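Local atomic coordinates of tryptophan synthase alpha-subunit (Pyrococcus furiosus, PDB entry 1GEQ), a protein that catalyses, as the alpha subunit of tryptophan synthase, the aldol cleavage of indoleglycerol phosphate to indole and glyceraldehyde 3-phosphate. Residues A[19-22]-A[23-27]; A[143-146]-A[147-150]; A[61-64]-A[65-69]. One frame throughout, in Å; residues are numbered along the deposited sequence.

Interaction 1: A[19-22]-A[23-27]; sequences QSTL and NFLLA
A chi1 of -61° turns the ring of Phe-24 back beside its own backbone N and over the carbonyl oxygen of Ser-20, one turn earlier in helix 18-28. In Leu-22, by contrast, a chi1 of 179° holds CG opposite the backbone N and beside the carbonyl carbon, where it meets the methyl end of Leu-26. Ser-20 O lies on one face of the phenyl ring, displaced toward the rim, its closest ring atom being Phe-24 CG at 3.1 Å. The same oxygen accepts the helical bond from Phe-24 N at 2.8 Å, and the far end of the ring reaches Ser-20 CB, 3.9 Å from Phe-24 CZ. A leucine in place of Phe-24 would probably leave the Ser-20 carbonyl without its flat cover and open a gap at Leu-11 and Leu-238, which the ring also touches.

On another side of the helix Leu-22 CG rests 4.0 Å from Leu-26 CD1, the two side chains meeting at a slant. The exposed pair Gln-19 and Asn-23 is looser: OE1 of Gln-19 stands 3.7 Å from OD1 of Asn-23, with the amide planes 60° apart. What joins these residues is the backbone bond from Asn-23 N to Gln-19 O, 3.0 Å long.

Both hydroxyls are hydrogen-bonded, Ser-20 OG with Asp-17 OD1 and Thr-21 OG1 with Gly-14 N and Asp-17 O. In this crossover helix between strands 6-12 and 35-38 of the TIM barrel, the buried side combines apolar contact with satisfied hydroxyls, while the exposed amides make no side-chain bond to each other.

Interaction 2: A[143-146]-A[147-150]; sequences NTPD and ERLK
Glu-147 folds back over Pro-145 at the start of helix 146-155, where the proline takes the N-cap position in the loop that follows strand 135-140 of the TIM barrel. The bend at chi2 of Glu-147 (77°) curls its carboxylate back toward the preceding residues, with OE1 3.4 Å from Pro-145 CB and OE2 3.5 Å from Asp-146 CB. Placed in the first turn, the carboxylate of Glu-147 would probably interact favourably with the helix dipole.

Arg-148 crosses the proline ring at a slant, meeting its CG and CD. Its CB is 3.7 Å from Pro-145 CG and its NE 3.6 Å from Pro-145 CD, so the aliphatic ring supports the guanidinium obliquely and without a polar bond. Its backbone N makes only a weak hydrogen bond to Pro-145 O.

Leu-149 gives the stronger one: its N points at the same oxygen over 3.0 Å, opening the helical series. The side chain of this leucine is buried, and its CG meets Thr-144 CG2 at 3.9 Å, the two crossing at about a right angle; Thr-144 OG1 meanwhile bonds to Ala-141 O.

Lys-150 continues with a bond from its N to Asp-146 O. Asp-146 turns its carboxylate to helix 177-189, forming a salt bridge with Arg-188, while the bent lysine chain passes over the Asp-146 carbonyl, its CG 3.1 Å from Asp-146 O.

Interaction 3: A[61-64]-A[65-69]; sequences NGFK and LREAF
Phe-63 packs against Glu-67 and Ala-68 where the chain turns from one helix into the next. The link starts with a Schellman motif that ends helix 49-60: Gly-62 has a positive phi (80°), and a side chain there would run into the carbonyl oxygen of Asn-61. Helix 65-76 of the TIM barrel then follows.

The tight part gathers about the phenyl ring. A chi1 of 172° sets CG of Phe-63 opposite its backbone N and brings the ring alongside the first turn of the helix. Ala-68 CB lies in the ring plane at its edge, 3.8 Å from Phe-63 CZ, while Glu-67 CB comes 3.7 Å from Phe-63 CE2. Ala-13 and Pro-40, in loops of the same chain, also touch the ring and help bury it.

Glu-67 divides its side chain between this apolar region and the backbone. Extended beyond CG, it runs past Phe-63 in the opposite direction, its carboxylate turned 80° from the ring plane. OE2 receives a weak hydrogen bond from Lys-64 N, 3.2 Å away, and also approaches Phe-63 CD2.

The solvent side is looser. Lys-64 places CB 3.8 Å from Glu-67 CD, but its amino end leads away from the helix. Arg-66 takes little part, its guanidinium NH2 being held in a salt bridge with Glu-103 of helix 97-107. The backbone closes the turn with a bond from Glu-67 N to Lys-64 O, 2.8 Å long, the donor standing well above the carbonyl plane.

How the interactions relate
From the N terminus, interaction 1 comes first, within helix 18-28, the helix that connects strands 6-12 and 35-38. Interaction 3 follows where the loop between helices 49-60 and 65-76 closes onto the second of them, and interaction 2 comes last, where the loop after strand 135-140 enters helix 146-155. Each is local and ends before the next begins, so none nests or crosses. Interactions 1 and 3 are neighbours, their nearest atoms about 7 Å apart, and helix 65-76 connects them by packing on helix 18-28 through Trp-70 and Ile-71. Interaction 2 stands across the barrel, its centre about 36 Å from that of interaction 1.

Interaction 1: A[19-22]-A[23-27]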
loop_
_atom_site.group_PDB
_atom_site.type_symbol
_atom_site.label_atom_id
_atom_site.label_comp_id
_atom_site.label_asym_id
_atom_site.label_seq_id
_atom_site.Cartn_x
_atom_site.Cartn_y
_atom_site.Cartn_z
ATOM N N GLN A 19 14.631 -10.067 5.980
ATOM C CA GLN A 19 15.736 -9.168 6.287
ATOM C C GLN A 19 15.953 -8.151 5.170
ATOM O O GLN A 19 16.231 -6.979 5.426
ATOM C CB GLN A 19 17.026 -9.960 6.515
ATOM C CG GLN A 19 18.175 -9.098 7.005
ATOM C CD GLN A 19 17.894 -8.488 8.370
ATOM O OE1 GLN A 19 18.073 -7.285 8.578
ATOM N NE2 GLN A 19 17.452 -9.319 9.309
ATOM N N SER A 20 15.830 -8.598 3.926
ATOM C CA SER A 20 16.011 -7.691 2.804
ATOM C C SER A 20 14.903 -6.641 2.809
ATOM O O SER A 20 15.161 -5.470 2.554
ATOM C CB SER A 20 16.013 -8.469 1.486
ATOM O OG SER A 20 17.155 -9.318 1.410
ATOM N N THR A 21 13.677 -7.066 3.111
ATOM C CA THR A 21 12.543 -6.151 3.155
ATOM C C THR A 21 12.866 -5.004 4.105
ATOM O O THR A 21 12.719 -3.838 3.753
ATOM C CB THR A 21 11.256 -6.857 3.641
ATOM O OG1 THR A 21 10.936 -7.939 2.758
ATOM C CG2 THR A 21 10.085 -5.875 3.658
ATOM N N LEU A 22 13.303 -5.345 5.316
ATOM C CA LEU A 22 13.667 -4.337 6.310
ATOM C C LEU A 22 14.740 -3.412 5.742
ATOM O O LEU A 22 14.635 -2.189 5.847
ATOM C CB LEU A 22 14.172 -5.013 7.593
ATOM C CG LEU A 22 14.626 -4.103 8.741
ATOM C CD1 LEU A 22 13.521 -3.105 9.086
ATOM C CD2 LEU A 22 14.984 -4.955 9.958
ATOM N N ASN A 23 15.771 -3.997 5.132
ATOM C CA ASN A 23 16.845 -3.214 4.538
ATOM C C ASN A 23 16.306 -2.253 3.482
ATOM O O ASN A 23 16.758 -1.108 3.381
ATOM C CB ASN A 23 17.890 -4.130 3.892
ATOM C CG ASN A 23 18.759 -4.839 4.912
ATOM O OD1 ASN A 23 18.697 -4.554 6.109
ATOM N ND2 ASN A 23 19.585 -5.764 4.438
ATOM N N PHE A 24 15.351 -2.717 2.682
ATOM C CA PHE A 24 14.778 -1.862 1.648
ATOM C C PHE A 24 14.030 -0.697 2.287
ATOM O O PHE A 24 14.174 0.442 1.854
ATOM C CB PHE A 24 13.811 -2.652 0.750
ATOM C CG PHE A 24 14.451 -3.805 0.009
ATOM C CD1 PHE A 24 15.801 -3.773 -0.343
ATOM C CD2 PHE A 24 13.687 -4.900 -0.387
ATOM C CE1 PHE A 24 16.375 -4.813 -1.082
ATOM C CE2 PHE A 24 14.251 -5.942 -1.125
ATOM C CZ PHE A 24 15.600 -5.900 -1.472
ATOM N N LEU A 25 13.227 -0.984 3.306
ATOM C CA LEU A 25 12.454 0.055 3.985
ATOM C C LEU A 25 13.343 1.151 4.571
ATOM O O LEU A 25 13.069 2.346 4.410
ATOM C CB LEU A 25 11.598 -0.564 5.096
ATOM C CG LEU A 25 10.454 -1.492 4.669
ATOM C CD1 LEU A 25 9.741 -2.017 5.900
ATOM C CD2 LEU A 25 9.496 -0.746 3.763
ATOM N N LEU A 26 14.405 0.746 5.256
ATOM C CA LEU A 26 15.326 1.702 5.860
ATOM C C LEU A 26 15.996 2.570 4.798
ATOM O O LEU A 26 16.249 3.751 5.021
ATOM C CB LEU A 26 16.377 0.950 6.686
ATOM C CG LEU A 26 15.799 0.289 7.943
ATOM C CD1 LEU A 26 16.790 -0.700 8.538
ATOM C CD2 LEU A 26 15.447 1.370 8.950
ATOM N N ALA A 27 16.271 1.995 3.634
ATOM C CA ALA A 27 16.905 2.760 2.570
ATOM C C ALA A 27 15.959 3.751 1.885
ATOM O O ALA A 27 16.394 4.811 1.427
ATOM C CB ALA A 27 17.504 1.816 1.532
#

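Interaction 2: A[143-146]-A[147-150]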
loop_
_atom_site.group_PDB
_atom_site.type_symbol
_atom_site.label_atom_id
_atom_site.label_comp_id
_atom_site.label_asym_id
_atom_site.label_seq_id
_atom_site.Cartn_x
_atom_site.Cartn_y
_atom_site.Cartn_z
ATOM N N ASN A 143 -14.272 1.539 -11.979
ATOM C CA ASN A 143 -15.690 1.218 -12.139
ATOM C C ASN A 143 -16.480 1.528 -10.872
ATOM O O ASN A 143 -17.640 1.156 -10.738
ATOM C CB ASN A 143 -15.879 -0.251 -12.541
ATOM C CG ASN A 143 -15.445 -1.217 -11.461
ATOM O OD1 ASN A 143 -14.466 -0.973 -10.755
ATOM N ND2 ASN A 143 -16.156 -2.338 -11.342
ATOM N N THR A 144 -15.836 2.209 -9.929
ATOM C CA THR A 144 -16.497 2.596 -8.688
ATOM C C THR A 144 -17.327 3.852 -8.984
ATOM O O THR A 144 -16.789 4.849 -9.434
ATOM C CB THR A 144 -15.466 2.944 -7.588
ATOM O OG1 THR A 144 -14.651 1.796 -7.307
ATOM C CG2 THR A 144 -16.184 3.407 -6.319
ATOM N N PRO A 145 -18.655 3.809 -8.757
ATOM C CA PRO A 145 -19.511 4.975 -9.013
ATOM C C PRO A 145 -19.368 6.055 -7.933
ATOM O O PRO A 145 -18.935 5.777 -6.822
ATOM C CB PRO A 145 -20.915 4.372 -9.029
ATOM C CG PRO A 145 -20.796 3.261 -8.005
ATOM C CD PRO A 145 -19.458 2.635 -8.372
ATOM N N ASP A 146 -19.752 7.284 -8.264
ATOM C CA ASP A 146 -19.663 8.396 -7.318
ATOM C C ASP A 146 -20.322 8.082 -5.982
ATOM O O ASP A 146 -19.763 8.374 -4.918
ATOM C CB ASP A 146 -20.326 9.650 -7.893
ATOM C CG ASP A 146 -19.527 10.271 -9.015
ATOM O OD1 ASP A 146 -18.346 9.909 -9.183
ATOM O OD2 ASP A 146 -20.084 11.131 -9.722
ATOM N N GLU A 147 -21.515 7.501 -6.031
ATOM C CA GLU A 147 -22.239 7.179 -4.813
ATOM C C GLU A 147 -21.440 6.265 -3.901
ATOM O O GLU A 147 -21.441 6.449 -2.684
ATOM C CB GLU A 147 -23.586 6.533 -5.136
ATOM C CG GLU A 147 -24.346 7.224 -6.260
ATOM C CD GLU A 147 -23.783 6.869 -7.621
ATOM O OE1 GLU A 147 -23.867 5.683 -7.996
ATOM O OE2 GLU A 147 -23.247 7.764 -8.309
ATOM N N ARG A 148 -20.763 5.276 -4.479
ATOM C CA ARG A 148 -19.970 4.360 -3.673
ATOM C C ARG A 148 -18.696 5.039 -3.152
ATOM O O ARG A 148 -18.228 4.723 -2.068
ATOM C CB ARG A 148 -19.600 3.109 -4.471
ATOM C CG ARG A 148 -19.323 1.893 -3.588
ATOM C CD ARG A 148 -18.699 0.727 -4.359
ATOM N NE ARG A 148 -19.426 0.363 -5.576
ATOM C CZ ARG A 148 -20.654 -0.147 -5.612
ATOM N NH1 ARG A 148 -21.330 -0.358 -4.489
ATOM N NH2 ARG A 148 -21.206 -0.456 -6.780
ATOM N N LEU A 149 -18.126 5.950 -3.935
ATOM C CA LEU A 149 -16.934 6.671 -3.491
ATOM C C LEU A 149 -17.257 7.446 -2.209
ATOM O O LEU A 149 -16.429 7.542 -1.303
ATOM C CB LEU A 149 -16.455 7.652 -4.571
ATOM C CG LEU A 149 -15.375 7.140 -5.532
ATOM C CD1 LEU A 149 -15.143 8.163 -6.635
ATOM C CD2 LEU A 149 -14.082 6.874 -4.769
ATOM N N LYS A 150 -18.472 7.989 -2.137
ATOM C CA LYS A 150 -18.890 8.754 -0.970
ATOM C C LYS A 150 -18.977 7.854 0.257
ATOM O O LYS A 150 -18.527 8.224 1.342
ATOM C CB LYS A 150 -20.254 9.398 -1.206
ATOM C CG LYS A 150 -20.349 10.219 -2.462
ATOM C CD LYS A 150 -21.706 10.883 -2.565
ATOM C CE LYS A 150 -22.099 11.051 -4.018
ATOM N NZ LYS A 150 -21.042 11.746 -4.808
#

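Interaction 3: A[61-64]-A[65-69]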
loop_
_atom_site.group_PDB
_atom_site.type_symbol
_atom_site.label_atom_id
_atom_site.label_comp_id
_atom_site.label_asym_id
_atom_site.label_seq_id
_atom_site.Cartn_x
_atom_site.Cartn_y
_atom_site.Cartn_z
ATOM N N ASN A 61 9.981 -18.517 -0.899
ATOM C CA ASN A 61 11.128 -18.403 -0.011
ATOM C C ASN A 61 10.741 -18.703 1.437
ATOM O O ASN A 61 11.558 -18.574 2.346
ATOM C CB ASN A 61 11.752 -17.010 -0.134
ATOM C CG ASN A 61 12.403 -16.778 -1.496
ATOM O OD1 ASN A 61 12.889 -15.685 -1.792
ATOM N ND2 ASN A 61 12.413 -17.811 -2.330
ATOM N N GLY A 62 9.492 -19.105 1.641
ATOM C CA GLY A 62 9.029 -19.459 2.975
ATOM C C GLY A 62 8.649 -18.341 3.928
ATOM O O GLY A 62 9.064 -18.340 5.087
ATOM N N PHE A 63 7.844 -17.394 3.463
ATOM C CA PHE A 63 7.424 -16.297 4.323
ATOM C C PHE A 63 6.337 -16.738 5.295
ATOM O O PHE A 63 5.496 -17.575 4.971
ATOM C CB PHE A 63 6.924 -15.120 3.482
ATOM C CG PHE A 63 6.296 -14.026 4.293
ATOM C CD1 PHE A 63 4.918 -13.985 4.484
ATOM C CD2 PHE A 63 7.085 -13.059 4.901
ATOM C CE1 PHE A 63 4.342 -12.989 5.269
ATOM C CE2 PHE A 63 6.516 -12.066 5.688
ATOM C CZ PHE A 63 5.142 -12.033 5.871
ATOM N N LYS A 64 6.371 -16.174 6.496
ATOM C CA LYS A 64 5.399 -16.491 7.532
ATOM C C LYS A 64 4.678 -15.214 7.935
ATOM O O LYS A 64 5.304 -14.171 8.090
ATOM C CB LYS A 64 6.111 -17.112 8.739
ATOM C CG LYS A 64 5.836 -18.595 8.916
ATOM C CD LYS A 64 5.915 -19.336 7.587
ATOM C CE LYS A 64 5.406 -20.765 7.722
ATOM N NZ LYS A 64 5.013 -21.343 6.408
ATOM N N LEU A 65 3.362 -15.308 8.096
ATOM C CA LEU A 65 2.535 -14.158 8.456
ATOM C C LEU A 65 3.132 -13.254 9.523
ATOM O O LEU A 65 3.241 -12.045 9.324
ATOM C CB LEU A 65 1.155 -14.615 8.933
ATOM C CG LEU A 65 0.213 -13.470 9.321
ATOM C CD1 LEU A 65 -0.240 -12.742 8.064
ATOM C CD2 LEU A 65 -0.988 -14.007 10.084
ATOM N N ARG A 66 3.501 -13.842 10.657
ATOM C CA ARG A 66 4.058 -13.086 11.770
ATOM C C ARG A 66 5.348 -12.345 11.440
ATOM O O ARG A 66 5.691 -11.364 12.104
ATOM C CB ARG A 66 4.268 -14.013 12.969
ATOM C CG ARG A 66 2.992 -14.721 13.413
ATOM C CD ARG A 66 2.590 -14.370 14.846
ATOM N NE ARG A 66 1.217 -13.873 14.930
ATOM C CZ ARG A 66 0.140 -14.549 14.532
ATOM N NH1 ARG A 66 0.265 -15.766 14.016
ATOM N NH2 ARG A 66 -1.063 -14.004 14.642
ATOM N N GLU A 67 6.066 -12.796 10.416
ATOM C CA GLU A 67 7.308 -12.129 10.041
ATOM C C GLU A 67 7.023 -10.706 9.590
ATOM O O GLU A 67 7.896 -9.840 9.647
ATOM C CB GLU A 67 8.025 -12.914 8.941
ATOM C CG GLU A 67 8.753 -14.139 9.471
ATOM C CD GLU A 67 9.303 -15.020 8.371
ATOM O OE1 GLU A 67 9.874 -16.079 8.697
ATOM O OE2 GLU A 67 9.160 -14.658 7.181
ATOM N N ALA A 68 5.796 -10.461 9.144
ATOM C CA ALA A 68 5.411 -9.128 8.707
ATOM C C ALA A 68 5.483 -8.210 9.916
ATOM O O ALA A 68 5.978 -7.090 9.835
ATOM C CB ALA A 68 3.991 -9.154 8.144
ATOM N N PHE A 69 4.988 -8.699 11.049
ATOM C CA PHE A 69 4.997 -7.916 12.273
ATOM C C PHE A 69 6.418 -7.686 12.769
ATOM O O PHE A 69 6.696 -6.684 13.418
ATOM C CB PHE A 69 4.161 -8.606 13.359
ATOM C CG PHE A 69 2.705 -8.767 13.000
ATOM C CD1 PHE A 69 1.967 -7.682 12.526
ATOM C CD2 PHE A 69 2.065 -9.997 13.152
ATOM C CE1 PHE A 69 0.611 -7.819 12.209
ATOM C CE2 PHE A 69 0.713 -10.145 12.839
ATOM C CZ PHE A 69 -0.017 -9.053 12.367
#